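Local coordinates for oligopeptide-binding protein oppA (Lactococcus lactis, PDB 3DRF) that binds oligopeptides as the receptor of the OppABCDF ABC transporter, which takes up peptides larger than three amino acids for growth in milk, at residues A[36-41]-A[256-261]; A[272-277]-A[544-549]. One frame throughout, in Å; residues are numbered along the deposited sequence. Where two conformers were deposited one is given.

Contact 1 (A[36-41]-A[256-261]); sequences KVAYQS and EVVSTA
Two parallel neighbours in the five-stranded mixed sheet of this solute-binding protein, strands 34-40 and 252-258, meet here with A38 beside E256, Y39 beside V257 and Q40 beside V258. Four backbone hydrogen bonds stitch them together. E256 N donates a hydrogen bond to V37 O, and E256 O accepts one from Y39 N at 3.0 Å; Y39 O then accepts from V258 N, and V258 O from S41 N at 2.9 Å, so the pairing runs one residue past the end of strand 34-40. The alpha hydrogens add weaker contacts, such as V257 CA to Y39 O at 3.3 Å.

On the face shared by A38, E256, Q40 and V258, the methyl A38 CB lies 3.7 Å from V258 CG1. With chi1 at 64°, that branch sits between the backbone N and the carbonyl carbon of V258, the position from which it meets A38. Farther along, Q40 runs across T260, and in the T260 conformer given its CG lies 3.8 Å from T260 OG1, while NE2 comes equally close to T260 CA. These are van der Waals contacts, for the amide finds its polar partners in S263, Q282 and V279 N, and T260 OG1, in the same conformer, bonds to D42. On the face of Y39 and V257, helix 57-62 covers both residues through M62.

The strands are therefore held by peptide groups, with small apolar contacts filling in between, and the buried Q40 amide satisfies its hydrogen-bonding needs by tying the strand end to S263 at the start of helix 263-268 and to V279 and Q282 beyond strand 274-276.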
loop_
_atom_site.group_PDB
_atom_site.type_symbol
_atom_site.label_atom_id
_atom_site.label_comp_id
_atom_site.label_asym_id
_atom_site.label_seq_id
_atom_site.Cartn_x
_atom_site.Cartn_y
_atom_site.Cartn_z
ATOM N N LYS A 36 -25.431 -3.124 -3.255
ATOM C CA LYS A 36 -24.564 -3.657 -4.293
ATOM C C LYS A 36 -23.365 -2.724 -4.470
ATOM O O LYS A 36 -23.535 -1.593 -4.846
ATOM C CB LYS A 36 -25.317 -3.757 -5.632
ATOM C CG LYS A 36 -26.450 -4.858 -5.577
ATOM C CD LYS A 36 -26.972 -5.047 -6.931
ATOM C CE LYS A 36 -27.659 -3.777 -7.215
ATOM N NZ LYS A 36 -28.394 -3.819 -8.572
ATOM N N VAL A 37 -22.169 -3.224 -4.210
ATOM C CA VAL A 37 -20.935 -2.455 -4.292
ATOM C C VAL A 37 -19.966 -3.142 -5.241
ATOM O O VAL A 37 -19.930 -4.320 -5.335
ATOM C CB VAL A 37 -20.264 -2.350 -2.867
ATOM C CG1 VAL A 37 -19.118 -1.325 -2.870
ATOM C CG2 VAL A 37 -21.277 -1.938 -1.806
ATOM N N ALA A 38 -19.167 -2.350 -5.935
ATOM C CA ALA A 38 -18.039 -2.843 -6.711
ATOM C C ALA A 38 -16.741 -2.076 -6.426
ATOM O O ALA A 38 -16.740 -0.958 -6.011
ATOM C CB ALA A 38 -18.362 -2.840 -8.254
ATOM N N TYR A 39 -15.652 -2.763 -6.734
ATOM C CA TYR A 39 -14.315 -2.162 -6.838
ATOM C C TYR A 39 -13.831 -2.293 -8.276
ATOM O O TYR A 39 -13.906 -3.339 -8.847
ATOM C CB TYR A 39 -13.339 -2.845 -5.829
ATOM C CG TYR A 39 -12.065 -2.059 -5.638
ATOM C CD1 TYR A 39 -11.909 -1.186 -4.567
ATOM C CD2 TYR A 39 -11.030 -2.143 -6.563
ATOM C CE1 TYR A 39 -10.733 -0.450 -4.433
ATOM C CE2 TYR A 39 -9.909 -1.447 -6.416
ATOM C CZ TYR A 39 -9.783 -0.592 -5.369
ATOM O OH TYR A 39 -8.607 0.114 -5.244
ATOM N N GLN A 40 -13.347 -1.191 -8.814
ATOM C CA GLN A 40 -12.846 -1.185 -10.175
ATOM C C GLN A 40 -11.469 -1.861 -10.255
ATOM O O GLN A 40 -10.519 -1.446 -9.671
ATOM C CB GLN A 40 -12.771 0.250 -10.710
ATOM C CG GLN A 40 -12.435 0.268 -12.231
ATOM C CD GLN A 40 -12.377 1.685 -12.742
ATOM O OE1 GLN A 40 -11.376 2.343 -12.643
ATOM N NE2 GLN A 40 -13.491 2.144 -13.279
ATOM N N SER A 41 -11.467 -2.939 -11.015
ATOM C CA SER A 41 -10.278 -3.725 -11.194
ATOM C C SER A 41 -10.348 -4.498 -12.500
ATOM O O SER A 41 -11.289 -5.155 -12.740
ATOM C CB SER A 41 -10.138 -4.729 -10.022
ATOM O OG SER A 41 -8.993 -5.553 -10.193
ATOM N N GLU A 256 -18.271 -6.837 -5.611
ATOM C CA GLU A 256 -17.810 -7.473 -6.841
ATOM C C GLU A 256 -16.678 -6.694 -7.477
ATOM O O GLU A 256 -16.696 -5.497 -7.401
ATOM C CB GLU A 256 -18.984 -7.607 -7.879
ATOM C CG GLU A 256 -20.219 -8.346 -7.382
ATOM C CD GLU A 256 -21.231 -8.581 -8.488
ATOM O OE1 GLU A 256 -21.199 -7.994 -9.554
ATOM O OE2 GLU A 256 -22.066 -9.408 -8.208
ATOM N N VAL A 257 -15.856 -7.262 -8.291
ATOM C CA VAL A 257 -14.984 -6.462 -9.150
ATOM C C VAL A 257 -15.749 -6.105 -10.425
ATOM O O VAL A 257 -16.685 -6.804 -10.825
ATOM C CB VAL A 257 -13.605 -7.120 -9.471
ATOM C CG1 VAL A 257 -12.728 -7.181 -8.210
ATOM C CG2 VAL A 257 -13.774 -8.486 -10.119
ATOM N N VAL A 258 -15.426 -4.959 -10.982
ATOM C CA VAL A 258 -15.918 -4.482 -12.270
ATOM C C VAL A 258 -14.799 -3.841 -13.084
ATOM O O VAL A 258 -13.929 -3.164 -12.536
ATOM C CB VAL A 258 -17.062 -3.466 -12.095
ATOM C CG1 VAL A 258 -16.558 -2.219 -11.383
ATOM C CG2 VAL A 258 -17.665 -3.110 -13.445
ATOM N N SER A 259 -14.681 -4.199 -14.375
ATOM C CA SER A 259 -13.581 -3.710 -15.199
ATOM C C SER A 259 -13.670 -2.206 -15.432
ATOM O O SER A 259 -14.739 -1.602 -15.298
ATOM C CB SER A 259 -13.573 -4.398 -16.554
ATOM O OG SER A 259 -14.655 -3.944 -17.341
ATOM N N THR A 260 -12.552 -1.601 -15.795
ATOM C CA THR A 260 -12.535 -0.186 -16.101
ATOM C C THR A 260 -13.449 0.152 -17.286
ATOM O O THR A 260 -14.162 1.152 -17.246
ATOM C CB THR A 260 -11.105 0.250 -16.377
ATOM O OG1 THR A 260 -10.272 -0.251 -15.320
ATOM C CG2 THR A 260 -11.010 1.752 -16.449
ATOM N N ALA A 261 -13.472 -0.708 -18.299
ATOM C CA ALA A 261 -14.267 -0.453 -19.538
ATOM C C ALA A 261 -15.756 -0.631 -19.337
ATOM O O ALA A 261 -16.515 -0.105 -20.085
ATOM C CB ALA A 261 -13.778 -1.387 -20.653
#

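Contact 2 (A[272-277]-A[544-549]); sequences YDIING and NYTPVN
T546 turns OG1 anti to its carbonyl carbon, and N276 swings CG the same way (both chi1 -70°), which brings hydroxyl and amide together across the two strands. T546 OG1 donates to N276 OD1 at 3.0 Å, with the donor in the plane of the N276 side-chain carbonyl; ND2 of the same amide bonds to Y255 OH, so both polar atoms of the N276 amide are held. The other branch, T546 CG2, packs against I274 CG2 at 3.6 Å. A valine at T546 would probably leave N276 OD1 without this donor and the amide freer to turn.

Next along, P547 has no N-H to offer, and its CD lies 3.3 Å from I275 O. That carbonyl is served by water 2, which also donates to Y545 O and so bridges the strands. Water 3 links Y545 O to G277 N. At the other end N549 N bonds to D273 O at 2.8 Å, nearly straight at 164°; water 1 joins Y272 O to N549 ND2, and N549 OD1 accepts from R551 N. The D273 carboxylate and N549 amide planes stand 88° apart, with D273 OD1 4.0 Å from N549 CB, and the carboxylate forms a salt bridge with R551. I275 N and P547 O are buried without a polar partner.

With a single backbone bridge, I274 to V548, and water filling in where direct bonds are missing, this is an interrupted antiparallel pairing of edge strand 274-276 with the long strand 536-549.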
loop_
_atom_site.group_PDB
_atom_site.type_symbol
_atom_site.label_atom_id
_atom_site.label_comp_id
_atom_site.label_asym_id
_atom_site.label_seq_id
_atom_site.Cartn_x
_atom_site.Cartn_y
_atom_site.Cartn_z
ATOM N N TYR A 272 -24.643 -1.257 -9.813
ATOM C CA TYR A 272 -24.022 -1.031 -8.495
ATOM C C TYR A 272 -24.546 0.234 -7.857
ATOM O O TYR A 272 -24.724 1.210 -8.540
ATOM C CB TYR A 272 -22.490 -0.990 -8.621
ATOM C CG TYR A 272 -21.948 -2.281 -9.214
ATOM C CD1 TYR A 272 -22.056 -3.490 -8.514
ATOM C CD2 TYR A 272 -21.329 -2.320 -10.449
ATOM C CE1 TYR A 272 -21.582 -4.631 -9.029
ATOM C CE2 TYR A 272 -20.868 -3.502 -10.962
ATOM C CZ TYR A 272 -20.987 -4.649 -10.250
ATOM O OH TYR A 272 -20.538 -5.841 -10.740
ATOM N N ASP A 273 -24.742 0.215 -6.564
ATOM C CA ASP A 273 -25.053 1.398 -5.782
ATOM C C ASP A 273 -23.837 2.274 -5.558
ATOM O O ASP A 273 -23.946 3.468 -5.480
ATOM C CB ASP A 273 -25.649 1.027 -4.418
ATOM C CG ASP A 273 -26.946 0.270 -4.532
ATOM O OD1 ASP A 273 -27.865 0.856 -5.120
ATOM O OD2 ASP A 273 -27.069 -0.833 -4.042
ATOM N N ILE A 274 -22.679 1.648 -5.419
ATOM C CA ILE A 274 -21.404 2.341 -5.103
ATOM C C ILE A 274 -20.335 1.650 -5.923
ATOM O O ILE A 274 -20.336 0.460 -5.978
ATOM C CB ILE A 274 -21.090 2.169 -3.609
ATOM C CG1 ILE A 274 -22.196 2.787 -2.708
ATOM C CG2 ILE A 274 -19.703 2.732 -3.279
ATOM C CD1 ILE A 274 -22.009 2.538 -1.255
ATOM N N ILE A 275 -19.410 2.408 -6.525
ATOM C CA ILE A 275 -18.155 1.865 -7.062
ATOM C C ILE A 275 -16.950 2.619 -6.507
ATOM O O ILE A 275 -16.875 3.797 -6.590
ATOM C CB ILE A 275 -18.098 1.893 -8.630
ATOM C CG1 ILE A 275 -19.362 1.225 -9.264
ATOM C CG2 ILE A 275 -16.800 1.229 -9.082
ATOM C CD1 ILE A 275 -19.373 1.241 -10.758
ATOM N N ASN A 276 -16.060 1.861 -5.888
ATOM C CA ASN A 276 -14.800 2.385 -5.325
ATOM C C ASN A 276 -13.638 2.123 -6.265
ATOM O O ASN A 276 -13.662 1.203 -7.030
ATOM C CB ASN A 276 -14.560 1.746 -3.936
ATOM C CG ASN A 276 -15.559 2.265 -2.910
ATOM O OD1 ASN A 276 -15.690 3.454 -2.747
ATOM N ND2 ASN A 276 -16.272 1.362 -2.265
ATOM N N GLY A 277 -12.633 2.962 -6.165
ATOM C CA GLY A 277 -11.410 2.814 -6.955
ATOM C C GLY A 277 -11.440 3.270 -8.397
ATOM O O GLY A 277 -10.588 2.935 -9.141
ATOM N N ASN A 544 -9.322 11.050 -4.388
ATOM C CA ASN A 544 -10.248 9.962 -4.682
ATOM C C ASN A 544 -11.679 10.506 -4.858
ATOM O O ASN A 544 -12.017 11.519 -4.300
ATOM C CB ASN A 544 -10.267 8.943 -3.515
ATOM C CG ASN A 544 -9.010 8.075 -3.458
ATOM O OD1 ASN A 544 -8.366 7.883 -4.412
ATOM N ND2 ASN A 544 -8.687 7.635 -2.290
ATOM N N TYR A 545 -12.499 9.756 -5.599
ATOM C CA TYR A 545 -13.943 10.013 -5.672
ATOM C C TYR A 545 -14.667 8.684 -5.692
ATOM O O TYR A 545 -14.152 7.718 -6.144
ATOM C CB TYR A 545 -14.308 10.854 -6.913
ATOM C CG TYR A 545 -14.177 10.100 -8.241
ATOM C CD1 TYR A 545 -15.285 9.532 -8.848
ATOM C CD2 TYR A 545 -12.950 10.001 -8.889
ATOM C CE1 TYR A 545 -15.204 8.901 -10.031
ATOM C CE2 TYR A 545 -12.839 9.317 -10.082
ATOM C CZ TYR A 545 -13.982 8.781 -10.654
ATOM O OH TYR A 545 -13.893 8.174 -11.851
ATOM N N THR A 546 -15.904 8.697 -5.210
ATOM C CA THR A 546 -16.774 7.519 -5.209
ATOM C C THR A 546 -18.182 7.979 -5.539
ATOM O O THR A 546 -18.747 8.745 -4.829
ATOM C CB THR A 546 -16.790 6.877 -3.813
ATOM O OG1 THR A 546 -15.500 6.291 -3.589
ATOM C CG2 THR A 546 -17.872 5.748 -3.689
ATOM N N PRO A 547 -18.772 7.498 -6.612
ATOM C CA PRO A 547 -20.201 7.745 -6.828
ATOM C C PRO A 547 -21.097 6.827 -5.950
ATOM O O PRO A 547 -20.811 5.693 -5.725
ATOM C CB PRO A 547 -20.391 7.407 -8.319
ATOM C CG PRO A 547 -19.393 6.334 -8.593
ATOM C CD PRO A 547 -18.196 6.657 -7.689
ATOM N N VAL A 548 -22.172 7.419 -5.456
ATOM C CA VAL A 548 -23.107 6.773 -4.554
ATOM C C VAL A 548 -24.539 7.023 -5.047
ATOM O O VAL A 548 -24.934 8.144 -5.175
ATOM C CB VAL A 548 -22.959 7.317 -3.104
ATOM C CG1 VAL A 548 -23.933 6.600 -2.197
ATOM C CG2 VAL A 548 -21.489 7.144 -2.615
ATOM N N ASN A 549 -25.287 5.966 -5.320
ATOM C CA ASN A 549 -26.697 6.089 -5.768
ATOM C C ASN A 549 -27.458 6.866 -4.710
ATOM O O ASN A 549 -27.277 6.695 -3.552
ATOM C CB ASN A 549 -27.295 4.682 -5.967
ATOM C CG ASN A 549 -28.711 4.704 -6.492
ATOM O OD1 ASN A 549 -29.616 5.140 -5.842
ATOM N ND2 ASN A 549 -28.870 4.168 -7.658
HETATM O O HOH W 1 -27.213 2.446 -8.827
HETATM O O HOH W 2 -14.617 5.202 -7.270
HETATM O O HOH W 3 -12.646 5.535 -4.654
#

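In the fold
Contacts 1 and 2 lie about 10 Å apart, centre to centre, and are joined through strand 34-40, which has strand 252-258 on one flank and strand 274-276 on the other. K36 O and D273 N, 2.8 Å apart, probably form one of the backbone bonds of that second pairing. On the A38 face, the Y272 ring packs over A38, with CD2 3.7 Å from CB, and reaches E256, where OH and OE1 are 2.5 Å apart in a probable hydrogen bond. Contact 1 thus pairs strands within the five-stranded sheet of this Venus-flytrap peptide receptor, while contact 2 joins that sheet to strand 536-549 of the eight-stranded mixed one.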